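Local coordinates for cell wall surface anchor family protein (Streptococcus agalactiae serogroup V, PDB 3TW0), which forms the adhesive tip pilin of the pilus, and through its metal-binding von Willebrand factor A-type domain probably attaches the bacterium to its host, at residues I320-I325 with K340-I345. The protein carries 2 engineered substitutions. Residues are numbered along the deposited sequence; the frame is centred on the assembly and turned at random.
Sequences IFTVGI and KFMQSI
T322 sets OG1 beside its own backbone N (chi1 -45°), which puts CG2 anti to that N and packs it 3.9 Å from M342 CG. The M342 chain runs out extended from the helix and bends at chi3 (82°), which turns its end to the strand; the exact position of the methyl is doubtful. The contact belongs to a beta-alpha-beta unit of the vWFA fold: strand 319-324, helix 335-344, strand 352-354. Strand and helix segments run nearly antiparallel, at 159°, with axes 8.6 Å apart. M342 SD lies 3.9 Å from G324 CA, over backbone that carries no side chain. The M342 side chain also touches T172 and Y352, and lies about 6 Å from that of D173, a magnesium ligand of this protein in another structure. Toward the start of the strand segment, the packing is partly polar. I320 turns CG2 to within 3.4 Å of I345 O, just past the helix end. F309 of helix 302-312 touches both isoleucine side chains. S346 OG hydrogen-bonds T322 OG1 and M342 O, tying strand to helix end. A water adds a second link: it lies 2.8 Å from T322 OG1 and donates to I345 O, also at 2.8 Å.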
# COMPACT_ATOMS: atom_id res chain seq x y z
N ILE A 320 -8.94 15.63 -3.78
CA ILE A 320 -7.77 14.78 -3.67
C ILE A 320 -6.89 14.99 -4.90
O ILE A 320 -7.33 14.74 -6.04
CB ILE A 320 -8.10 13.28 -3.45
CG1 ILE A 320 -9.07 13.08 -2.25
CG2 ILE A 320 -6.79 12.49 -3.23
CD1 ILE A 320 -10.54 12.93 -2.63
N PHE A 321 -5.68 15.49 -4.64
CA PHE A 321 -4.70 15.70 -5.69
C PHE A 321 -3.57 14.69 -5.56
O PHE A 321 -3.04 14.50 -4.46
CB PHE A 321 -4.11 17.13 -5.62
CG PHE A 321 -5.12 18.24 -5.73
CD1 PHE A 321 -6.45 17.99 -6.04
CD2 PHE A 321 -4.72 19.56 -5.54
CE1 PHE A 321 -7.39 19.04 -6.15
CE2 PHE A 321 -5.65 20.61 -5.66
CZ PHE A 321 -6.98 20.35 -5.97
N THR A 322 -3.20 14.06 -6.67
CA THR A 322 -2.12 13.09 -6.69
C THR A 322 -0.93 13.56 -7.56
O THR A 322 -1.11 13.94 -8.73
CB THR A 322 -2.61 11.71 -7.15
OG1 THR A 322 -3.83 11.41 -6.49
CG2 THR A 322 -1.62 10.61 -6.77
N VAL A 323 0.26 13.51 -6.99
CA VAL A 323 1.48 13.92 -7.69
C VAL A 323 2.39 12.72 -7.92
O VAL A 323 2.87 12.10 -6.97
CB VAL A 323 2.18 15.09 -6.99
CG1 VAL A 323 3.64 15.25 -7.46
CG2 VAL A 323 1.40 16.35 -7.26
N GLY A 324 2.59 12.41 -9.20
CA GLY A 324 3.40 11.26 -9.62
C GLY A 324 4.88 11.52 -9.69
O GLY A 324 5.35 12.47 -10.31
N ILE A 325 5.66 10.67 -9.06
CA ILE A 325 7.10 10.88 -9.08
C ILE A 325 7.84 9.74 -9.75
O ILE A 325 7.75 8.59 -9.31
CB ILE A 325 7.65 11.12 -7.66
CG1 ILE A 325 6.97 12.36 -7.04
CG2 ILE A 325 9.20 11.25 -7.68
CD1 ILE A 325 7.90 13.27 -6.36
N LYS A 340 -3.14 5.53 -14.49
CA LYS A 340 -4.55 5.26 -14.40
C LYS A 340 -4.91 5.07 -12.93
O LYS A 340 -5.86 5.65 -12.45
CB LYS A 340 -4.91 4.01 -15.22
CG LYS A 340 -5.01 4.27 -16.74
CD LYS A 340 -5.35 2.96 -17.47
CE LYS A 340 -5.58 3.18 -18.97
NZ LYS A 340 -5.93 1.88 -19.64
N PHE A 341 -4.11 4.28 -12.20
CA PHE A 341 -4.37 4.11 -10.77
C PHE A 341 -4.36 5.44 -10.01
O PHE A 341 -5.30 5.74 -9.25
CB PHE A 341 -3.42 3.12 -10.10
CG PHE A 341 -3.57 3.13 -8.60
CD1 PHE A 341 -4.72 2.64 -8.01
CD2 PHE A 341 -2.60 3.74 -7.81
CE1 PHE A 341 -4.88 2.70 -6.60
CE2 PHE A 341 -2.74 3.80 -6.43
CZ PHE A 341 -3.86 3.28 -5.82
N MET A 342 -3.35 6.27 -10.25
CA MET A 342 -3.28 7.54 -9.58
C MET A 342 -4.42 8.45 -9.90
O MET A 342 -4.96 9.12 -9.01
CB MET A 342 -1.92 8.22 -9.82
CG MET A 342 -0.77 7.59 -9.02
SD MET A 342 0.85 8.33 -9.37
CE MET A 342 0.75 9.75 -8.31
N GLN A 343 -4.83 8.44 -11.17
CA GLN A 343 -5.98 9.21 -11.66
C GLN A 343 -7.23 8.68 -11.00
O GLN A 343 -8.07 9.47 -10.57
CB GLN A 343 -6.11 9.08 -13.19
CG GLN A 343 -5.13 9.94 -13.97
CD GLN A 343 -4.98 9.54 -15.45
OE1 GLN A 343 -5.31 8.41 -15.85
NE2 GLN A 343 -4.48 10.46 -16.25
N SER A 344 -7.32 7.35 -10.89
CA SER A 344 -8.45 6.66 -10.24
C SER A 344 -8.70 7.09 -8.79
O SER A 344 -9.84 7.06 -8.33
CB SER A 344 -8.32 5.13 -10.30
OG SER A 344 -7.53 4.62 -9.21
N ILE A 345 -7.63 7.49 -8.08
CA ILE A 345 -7.74 7.91 -6.67
C ILE A 345 -7.45 9.41 -6.46
O ILE A 345 -6.90 9.83 -5.42
CB ILE A 345 -6.87 7.02 -5.75
CG1 ILE A 345 -5.37 7.21 -6.01
CG2 ILE A 345 -7.36 5.53 -5.87
CD1 ILE A 345 -4.41 6.61 -4.89
O HOH W 1 -4.47 10.04 -4.13